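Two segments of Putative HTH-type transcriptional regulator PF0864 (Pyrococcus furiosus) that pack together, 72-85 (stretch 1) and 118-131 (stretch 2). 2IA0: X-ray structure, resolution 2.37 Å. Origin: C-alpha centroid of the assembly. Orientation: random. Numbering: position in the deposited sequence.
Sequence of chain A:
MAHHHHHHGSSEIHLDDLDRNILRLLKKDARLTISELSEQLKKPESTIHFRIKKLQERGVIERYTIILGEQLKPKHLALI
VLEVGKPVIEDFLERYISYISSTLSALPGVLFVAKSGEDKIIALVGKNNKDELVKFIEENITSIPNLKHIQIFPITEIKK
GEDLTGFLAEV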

ATOM      1  N   LEU A  72       8.239  12.328   6.456  1.00 17.93           N
ATOM      2  CA  LEU A  72       8.776  10.981   6.625  1.00 17.40           C
ATOM      3  C   LEU A  72       8.505  10.089   5.428  1.00 16.89           C
ATOM      4  O   LEU A  72       8.993   8.957   5.385  1.00 16.85           O
ATOM      5  CB  LEU A  72       8.254  10.322   7.905  1.00 17.94           C
ATOM      6  CG  LEU A  72       8.853  10.683   9.264  1.00 18.38           C
ATOM      7  CD1 LEU A  72       8.100  11.825   9.810  1.00 18.33           C
ATOM      8  CD2 LEU A  72       8.740   9.520  10.232  1.00 17.96           C
ATOM      9  N   LYS A  73       7.731  10.583   4.467  1.00 16.32           N
ATOM     10  CA  LYS A  73       7.559   9.881   3.188  1.00 16.53           C
ATOM     11  C   LYS A  73       8.813   9.951   2.303  1.00 16.18           C
ATOM     12  O   LYS A  73       9.473  10.998   2.246  1.00 16.51           O
ATOM     13  CB  LYS A  73       6.402  10.484   2.405  1.00 16.26           C
ATOM     14  CG  LYS A  73       5.046  10.083   2.911  1.00 16.88           C
ATOM     15  CD  LYS A  73       4.007  10.270   1.815  1.00 19.33           C
ATOM     16  CE  LYS A  73       3.773  11.723   1.427  1.00 20.52           C
ATOM     17  NZ  LYS A  73       2.779  11.741   0.295  1.00 24.35           N
ATOM     18  N   PRO A  74       9.138   8.855   1.583  1.00 16.02           N
ATOM     19  CA  PRO A  74      10.164   8.963   0.515  1.00 15.49           C
ATOM     20  C   PRO A  74       9.694   9.880  -0.630  1.00 15.11           C
ATOM     21  O   PRO A  74       8.523   9.817  -1.046  1.00 14.97           O
ATOM     22  CB  PRO A  74      10.312   7.517   0.028  1.00 15.26           C
ATOM     23  CG  PRO A  74       8.995   6.867   0.327  1.00 15.15           C
ATOM     24  CD  PRO A  74       8.602   7.483   1.678  1.00 16.25           C
ATOM     25  N   LYS A  75      10.576  10.735  -1.129  1.00 15.15           N
ATOM     26  CA  LYS A  75      10.158  11.705  -2.144  1.00 15.48           C
ATOM     27  C   LYS A  75      10.129  11.111  -3.556  1.00 15.38           C
ATOM     28  O   LYS A  75       9.445  11.632  -4.443  1.00 15.68           O
ATOM     29  CB  LYS A  75      11.066  12.937  -2.119  1.00 16.07           C
ATOM     30  CG  LYS A  75      11.143  13.658  -0.770  1.00 17.46           C
ATOM     31  CD  LYS A  75      12.052  14.889  -0.890  1.00 21.41           C
ATOM     32  CE  LYS A  75      13.553  14.492  -0.874  1.00 23.68           C
ATOM     33  NZ  LYS A  75      14.437  15.260  -1.853  1.00 24.61           N
ATOM     34  N   HIS A  76      10.892  10.036  -3.759  1.00 14.76           N
ATOM     35  CA  HIS A  76      11.062   9.404  -5.061  1.00 13.87           C
ATOM     36  C   HIS A  76      10.907   7.919  -4.902  1.00 13.25           C
ATOM     37  O   HIS A  76      11.605   7.283  -4.118  1.00 12.75           O
ATOM     38  CB  HIS A  76      12.406   9.778  -5.705  1.00 13.84           C
ATOM     39  CG  HIS A  76      12.459  11.219  -6.111  1.00 16.62           C
ATOM     40  ND1 HIS A  76      13.439  12.086  -5.677  1.00 17.47           N
ATOM     41  CD2 HIS A  76      11.587  11.968  -6.833  1.00 18.01           C
ATOM     42  CE1 HIS A  76      13.193  13.296  -6.150  1.00 18.72           C
ATOM     43  NE2 HIS A  76      12.074  13.251  -6.851  1.00 19.08           N
ATOM     44  N   LEU A  77       9.950   7.393  -5.648  1.00 12.45           N
ATOM     45  CA  LEU A  77       9.555   6.015  -5.567  1.00 11.80           C
ATOM     46  C   LEU A  77       9.781   5.363  -6.947  1.00 10.45           C
ATOM     47  O   LEU A  77       9.749   6.043  -7.993  1.00  9.09           O
ATOM     48  CB  LEU A  77       8.097   5.974  -5.125  1.00 12.55           C
ATOM     49  CG  LEU A  77       7.555   4.874  -4.212  1.00 15.77           C
ATOM     50  CD1 LEU A  77       8.104   4.982  -2.813  1.00 17.56           C
ATOM     51  CD2 LEU A  77       6.047   4.961  -4.188  1.00 19.02           C
ATOM     52  N   ALA A  78      10.084   4.067  -6.942  1.00  8.79           N
ATOM     53  CA  ALA A  78      10.248   3.299  -8.179  1.00  7.62           C
ATOM     54  C   ALA A  78       9.721   1.891  -7.970  1.00  7.56           C
ATOM     55  O   ALA A  78       9.839   1.309  -6.877  1.00  7.46           O
ATOM     56  CB  ALA A  78      11.696   3.263  -8.620  1.00  6.37           C
ATOM     57  N   LEU A  79       9.077   1.367  -9.000  1.00  7.19           N
ATOM     58  CA  LEU A  79       8.699  -0.026  -9.012  1.00  7.63           C
ATOM     59  C   LEU A  79       9.767  -0.803  -9.811  1.00  7.67           C
ATOM     60  O   LEU A  79      10.232  -0.357 -10.847  1.00  7.09           O
ATOM     61  CB  LEU A  79       7.315  -0.165  -9.630  1.00  8.01           C
ATOM     62  CG  LEU A  79       6.863  -1.542 -10.096  1.00  8.72           C
ATOM     63  CD1 LEU A  79       6.420  -2.366  -8.866  1.00 10.70           C
ATOM     64  CD2 LEU A  79       5.731  -1.358 -11.091  1.00  8.91           C
ATOM     65  N   ILE A  80      10.174  -1.954  -9.293  1.00  8.90           N
ATOM     66  CA  ILE A  80      11.242  -2.761  -9.900  1.00  8.89           C
ATOM     67  C   ILE A  80      10.707  -4.135 -10.240  1.00  9.34           C
ATOM     68  O   ILE A  80      10.078  -4.764  -9.414  1.00  8.94           O
ATOM     69  CB  ILE A  80      12.420  -2.903  -8.920  1.00  8.98           C
ATOM     70  CG1 ILE A  80      12.844  -1.508  -8.434  1.00  6.43           C
ATOM     71  CG2 ILE A  80      13.598  -3.671  -9.577  1.00  7.39           C
ATOM     72  CD1 ILE A  80      14.039  -1.507  -7.587  1.00  7.34           C
ATOM     73  N   VAL A  81      10.928  -4.587 -11.468  1.00 10.54           N
ATOM     74  CA  VAL A  81      10.528  -5.943 -11.850  1.00 10.59           C
ATOM     75  C   VAL A  81      11.724  -6.764 -12.316  1.00 11.35           C
ATOM     76  O   VAL A  81      12.361  -6.451 -13.315  1.00 11.26           O
ATOM     77  CB  VAL A  81       9.396  -5.965 -12.895  1.00 10.93           C
ATOM     78  CG1 VAL A  81       8.873  -7.421 -13.091  1.00 10.35           C
ATOM     79  CG2 VAL A  81       8.257  -5.029 -12.458  1.00  7.92           C
ATOM     80  N   LEU A  82      12.021  -7.806 -11.545  1.00 11.94           N
ATOM     81  CA  LEU A  82      13.132  -8.711 -11.786  1.00 12.21           C
ATOM     82  C   LEU A  82      12.600 -10.028 -12.328  1.00 12.98           C
ATOM     83  O   LEU A  82      11.631 -10.560 -11.809  1.00 12.83           O
ATOM     84  CB  LEU A  82      13.854  -9.001 -10.457  1.00 11.79           C
ATOM     85  CG  LEU A  82      14.384  -7.830  -9.641  1.00 11.65           C
ATOM     86  CD1 LEU A  82      15.158  -8.363  -8.463  1.00 12.81           C
ATOM     87  CD2 LEU A  82      15.261  -6.942 -10.497  1.00 13.48           C
ATOM     88  N   GLU A  83      13.250 -10.573 -13.343  1.00 14.11           N
ATOM     89  CA  GLU A  83      12.904 -11.903 -13.833  1.00 15.90           C
ATOM     90  C   GLU A  83      14.140 -12.791 -13.737  1.00 16.57           C
ATOM     91  O   GLU A  83      15.190 -12.463 -14.287  1.00 16.65           O
ATOM     92  CB  GLU A  83      12.403 -11.831 -15.282  1.00 16.07           C
ATOM     93  CG  GLU A  83      12.048 -13.183 -15.909  1.00 17.35           C
ATOM     94  CD  GLU A  83      11.722 -13.073 -17.394  1.00 20.35           C
ATOM     95  OE1 GLU A  83      12.097 -12.063 -18.032  1.00 22.73           O
ATOM     96  OE2 GLU A  83      11.097 -14.006 -17.942  1.00 23.12           O
ATOM     97  N   VAL A  84      14.007 -13.908 -13.037  1.00 17.54           N
ATOM     98  CA  VAL A  84      15.109 -14.856 -12.876  1.00 19.11           C
ATOM     99  C   VAL A  84      15.247 -15.730 -14.116  1.00 20.04           C
ATOM    100  O   VAL A  84      14.246 -16.147 -14.700  1.00 20.09           O
ATOM    101  CB  VAL A  84      14.964 -15.665 -11.565  1.00 18.71           C
ATOM    102  CG1 VAL A  84      16.011 -16.726 -11.477  1.00 19.58           C
ATOM    103  CG2 VAL A  84      15.121 -14.714 -10.361  1.00 19.30           C
ATOM    104  N   GLY A  85      16.490 -15.935 -14.549  1.00 22.03           N
ATOM    105  CA  GLY A  85      16.812 -16.760 -15.724  1.00 24.15           C
ATOM    106  C   GLY A  85      16.829 -18.222 -15.325  1.00 26.19           C
ATOM    107  O   GLY A  85      16.029 -19.034 -15.829  1.00 26.87           O
TER
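Stretch 2, residues 118-131: EDKIIALVGKNNKD

Stretch 2 lies alongside stretch 1 as its antiparallel neighbour in a β-sheet. Residues 76-84 and 120-127 are both extended strands; their N-to-C directions make an angle of 166°, and their axes approach to 4.6 Å. The register pairs His-76 with Lys-127 at one end and Glu-83 with Lys-120 at the other, so the residue numbers of each pair sum to 203. CA-CA separations alternate accordingly: 5.4 Å for His-76 and Lys-127, 5.3 Å for Ala-78 and Val-125, and 5.1 Å for both Ile-80 with Ala-123 and Leu-82 with Ile-121, all hydrogen-bonded pairs, against 4.4 Å for Leu-77 and Gly-126, 4.7 Å for Leu-79 and Leu-124, 4.8 Å for Val-81 and Ile-122, and 4.4 Å for Glu-83 and Lys-120.

Each wide pair is closed by two hydrogen bonds. Ala-78 N to Val-125 O and Val-125 N to Ala-78 O both measure 2.9 Å, and Leu-82 N to Ile-121 O and Ile-121 N to Leu-82 O repeat that distance. The ladder ends with Val-84 N donating to Asp-119 O at 2.8 Å, nearly linear at 178°. Between these rungs, CA-H...O contacts accompany the narrow pairs; Leu-77 CA, for example, lies 3.2 Å from Val-125 O.

Side chains alternate between the two faces. On the face of Leu-77, Leu-79 and Val-81, the leucine ends reach across the strand boundary: Leu-77 CD2 lies 3.7 Å from Leu-124 CD2, and Leu-79 CD1 meets Ile-122 CG2 at 3.6 Å. Gly-126 leaves space here for Pro-74, whose CB packs 3.5 Å from Gly-126 CA; a CB on the glycine would clash with that same proline atom. Toward the other end of this face, Glu-83 CB lies 4.2 Å from Lys-120 CG, while Lys-120 NZ forms a salt bridge with Asp-119 OD2 (3.0 Å) within its own stretch.

The opposite face carries Ala-78, Ile-80 and Leu-82 beside Val-125, Ala-123 and Ile-121. Ile-80 reaches diagonally, its CD1 3.8 Å from Val-125 CG2, whereas Leu-82 CB and Ile-121 CB, of a directly paired couple, lie side by side at 4.3 Å. Beyond the paired strands, Asn-128 O gathers two side chains of stretch 1: Lys-75 NZ donates to it at 2.8 Å, and His-76 ND1 adds a weak hydrogen bond to it at 3.2 Å. The edge of the imidazole meets Asn-129, with His-76 ND1 3.6 Å from Asn-129 CA.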

ATOM      1  N   GLU A 118       6.362 -17.968 -11.140  1.00 14.68           N
ATOM      2  CA  GLU A 118       7.433 -18.762 -10.583  1.00 16.09           C
ATOM      3  C   GLU A 118       8.752 -18.015 -10.607  1.00 15.58           C
ATOM      4  O   GLU A 118       9.657 -18.404  -9.873  1.00 15.69           O
ATOM      5  CB  GLU A 118       7.579 -20.090 -11.348  1.00 17.18           C
ATOM      6  CG  GLU A 118       6.405 -21.076 -11.150  1.00 22.27           C
ATOM      7  CD  GLU A 118       6.546 -22.336 -12.004  1.00 28.95           C
ATOM      8  OE1 GLU A 118       7.557 -22.440 -12.756  1.00 32.16           O
ATOM      9  OE2 GLU A 118       5.644 -23.224 -11.943  1.00 30.32           O
ATOM     10  N   ASP A 119       8.862 -16.959 -11.431  1.00 14.64           N
ATOM     11  CA  ASP A 119      10.174 -16.403 -11.802  1.00 14.21           C
ATOM     12  C   ASP A 119      10.465 -14.916 -11.587  1.00 13.37           C
ATOM     13  O   ASP A 119      11.611 -14.502 -11.793  1.00 10.94           O
ATOM     14  CB  ASP A 119      10.612 -16.829 -13.233  1.00 14.72           C
ATOM     15  CG  ASP A 119       9.507 -16.635 -14.319  1.00 17.13           C
ATOM     16  OD1 ASP A 119       9.624 -17.302 -15.373  1.00 19.96           O
ATOM     17  OD2 ASP A 119       8.534 -15.854 -14.156  1.00 17.08           O
ATOM     18  N   LYS A 120       9.462 -14.129 -11.156  1.00 13.77           N
ATOM     19  CA  LYS A 120       9.631 -12.653 -10.980  1.00 14.05           C
ATOM     20  C   LYS A 120       9.517 -12.100  -9.553  1.00 14.35           C
ATOM     21  O   LYS A 120       8.776 -12.616  -8.724  1.00 14.59           O
ATOM     22  CB  LYS A 120       8.669 -11.880 -11.886  1.00 13.75           C
ATOM     23  CG  LYS A 120       8.685 -12.345 -13.309  1.00 14.39           C
ATOM     24  CD  LYS A 120       8.035 -11.355 -14.254  1.00 17.24           C
ATOM     25  CE  LYS A 120       7.773 -12.046 -15.585  1.00 17.54           C
ATOM     26  NZ  LYS A 120       7.257 -13.411 -15.265  1.00 17.58           N
ATOM     27  N   ILE A 121      10.253 -11.026  -9.286  1.00 14.82           N
ATOM     28  CA  ILE A 121      10.154 -10.313  -8.007  1.00 14.66           C
ATOM     29  C   ILE A 121       9.791  -8.891  -8.329  1.00 14.46           C
ATOM     30  O   ILE A 121      10.384  -8.281  -9.206  1.00 14.22           O
ATOM     31  CB  ILE A 121      11.451 -10.319  -7.181  1.00 14.67           C
ATOM     32  CG1 ILE A 121      11.875 -11.739  -6.849  1.00 14.79           C
ATOM     33  CG2 ILE A 121      11.304  -9.534  -5.868  1.00 14.48           C
ATOM     34  CD1 ILE A 121      13.221 -12.082  -7.459  1.00 17.14           C
ATOM     35  N   ILE A 122       8.788  -8.399  -7.609  1.00 14.43           N
ATOM     36  CA  ILE A 122       8.269  -7.054  -7.720  1.00 14.65           C
ATOM     37  C   ILE A 122       8.636  -6.335  -6.424  1.00 14.06           C
ATOM     38  O   ILE A 122       8.380  -6.853  -5.346  1.00 14.17           O
ATOM     39  CB  ILE A 122       6.736  -7.154  -7.878  1.00 15.43           C
ATOM     40  CG1 ILE A 122       6.398  -7.848  -9.205  1.00 16.81           C
ATOM     41  CG2 ILE A 122       6.073  -5.810  -7.753  1.00 14.86           C
ATOM     42  CD1 ILE A 122       4.985  -8.278  -9.291  1.00 21.63           C
ATOM     43  N   ALA A 123       9.270  -5.174  -6.531  1.00 13.19           N
ATOM     44  CA  ALA A 123       9.618  -4.363  -5.360  1.00 12.39           C
ATOM     45  C   ALA A 123       9.244  -2.897  -5.517  1.00 12.29           C
ATOM     46  O   ALA A 123       9.322  -2.346  -6.601  1.00 12.91           O
ATOM     47  CB  ALA A 123      11.102  -4.480  -5.009  1.00 11.52           C
ATOM     48  N   LEU A 124       8.853  -2.271  -4.415  1.00 11.83           N
ATOM     49  CA  LEU A 124       8.619  -0.854  -4.396  1.00 11.93           C
ATOM     50  C   LEU A 124       9.683  -0.206  -3.512  1.00 11.60           C
ATOM     51  O   LEU A 124       9.843  -0.543  -2.338  1.00 10.78           O
ATOM     52  CB  LEU A 124       7.197  -0.549  -3.932  1.00 11.43           C
ATOM     53  CG  LEU A 124       6.710   0.838  -4.344  1.00 15.15           C
ATOM     54  CD1 LEU A 124       6.172   0.866  -5.806  1.00 16.59           C
ATOM     55  CD2 LEU A 124       5.650   1.335  -3.360  1.00 15.71           C
ATOM     56  N   VAL A 125      10.434   0.712  -4.103  1.00 11.72           N
ATOM     57  CA  VAL A 125      11.536   1.349  -3.399  1.00 12.18           C
ATOM     58  C   VAL A 125      11.382   2.874  -3.293  1.00 12.10           C
ATOM     59  O   VAL A 125      11.111   3.561  -4.285  1.00 11.78           O
ATOM     60  CB  VAL A 125      12.917   0.937  -4.025  1.00 12.52           C
ATOM     61  CG1 VAL A 125      14.070   1.534  -3.235  1.00 13.26           C
ATOM     62  CG2 VAL A 125      13.052  -0.616  -4.047  1.00 12.68           C
ATOM     63  N   GLY A 126      11.559   3.381  -2.078  1.00 12.14           N
ATOM     64  CA  GLY A 126      11.587   4.809  -1.836  1.00 12.68           C
ATOM     65  C   GLY A 126      12.921   5.369  -1.376  1.00 13.15           C
ATOM     66  O   GLY A 126      13.554   4.849  -0.450  1.00 13.19           O
ATOM     67  N   LYS A 127      13.364   6.426  -2.043  1.00 13.86           N
ATOM     68  CA  LYS A 127      14.537   7.169  -1.608  1.00 14.73           C
ATOM     69  C   LYS A 127      14.207   8.642  -1.690  1.00 15.44           C
ATOM     70  O   LYS A 127      13.108   9.022  -2.078  1.00 14.77           O
ATOM     71  CB  LYS A 127      15.771   6.859  -2.462  1.00 14.51           C
ATOM     72  CG  LYS A 127      16.185   5.392  -2.514  1.00 14.85           C
ATOM     73  CD  LYS A 127      16.894   5.007  -1.255  1.00 14.94           C
ATOM     74  CE  LYS A 127      16.960   3.504  -1.104  1.00 14.53           C
ATOM     75  NZ  LYS A 127      17.783   3.250   0.096  1.00 12.49           N
ATOM     76  N   ASN A 128      15.175   9.468  -1.333  1.00 17.13           N
ATOM     77  CA  ASN A 128      14.975  10.904  -1.324  1.00 18.70           C
ATOM     78  C   ASN A 128      15.448  11.647  -2.579  1.00 19.46           C
ATOM     79  O   ASN A 128      14.926  12.714  -2.864  1.00 19.66           O
ATOM     80  CB  ASN A 128      15.501  11.498  -0.012  1.00 18.78           C
ATOM     81  CG  ASN A 128      14.637  11.084   1.200  1.00 20.15           C
ATOM     82  OD1 ASN A 128      13.413  10.868   1.085  1.00 19.72           O
ATOM     83  ND2 ASN A 128      15.275  10.969   2.358  1.00 20.55           N
ATOM     84  N   ASN A 129      16.396  11.066  -3.329  1.00 20.95           N
ATOM     85  CA  ASN A 129      16.820  11.579  -4.653  1.00 22.31           C
ATOM     86  C   ASN A 129      16.726  10.524  -5.753  1.00 23.20           C
ATOM     87  O   ASN A 129      16.171   9.451  -5.544  1.00 23.61           O
ATOM     88  CB  ASN A 129      18.264  12.084  -4.644  1.00 22.47           C
ATOM     89  CG  ASN A 129      18.539  13.062  -3.557  1.00 23.51           C
ATOM     90  OD1 ASN A 129      19.383  12.808  -2.696  1.00 24.85           O
ATOM     91  ND2 ASN A 129      17.855  14.208  -3.588  1.00 24.70           N
ATOM     92  N   LYS A 130      17.351  10.815  -6.896  1.00 24.38           N
ATOM     93  CA  LYS A 130      17.147  10.053  -8.140  1.00 25.27           C
ATOM     94  C   LYS A 130      17.872   8.736  -8.479  1.00 25.78           C
ATOM     95  O   LYS A 130      17.282   7.966  -9.247  1.00 26.53           O
ATOM     96  CB  LYS A 130      17.121  10.971  -9.376  1.00 25.11           C
ATOM     97  CG  LYS A 130      15.727  11.516  -9.653  1.00 25.70           C
ATOM     98  CD  LYS A 130      15.513  11.862 -11.119  1.00 25.62           C
ATOM     99  CE  LYS A 130      14.465  12.950 -11.273  1.00 25.21           C
ATOM    100  NZ  LYS A 130      13.162  12.559 -10.663  1.00 24.51           N
ATOM    101  N   ASP A 131      19.092   8.396  -8.030  1.00 25.75           N
ATOM    102  CA  ASP A 131      20.245   9.142  -7.467  1.00 25.47           C
ATOM    103  C   ASP A 131      20.682   8.371  -6.222  1.00 24.78           C
ATOM    104  O   ASP A 131      21.650   7.617  -6.287  1.00 24.76           O
ATOM    105  CB  ASP A 131      20.082  10.639  -7.237  1.00 25.75           C
ATOM    106  CG  ASP A 131      21.430  11.357  -7.155  1.00 27.09           C
ATOM    107  OD1 ASP A 131      22.473  10.723  -7.440  1.00 28.22           O
ATOM    108  OD2 ASP A 131      21.452  12.559  -6.807  1.00 29.58           O
TER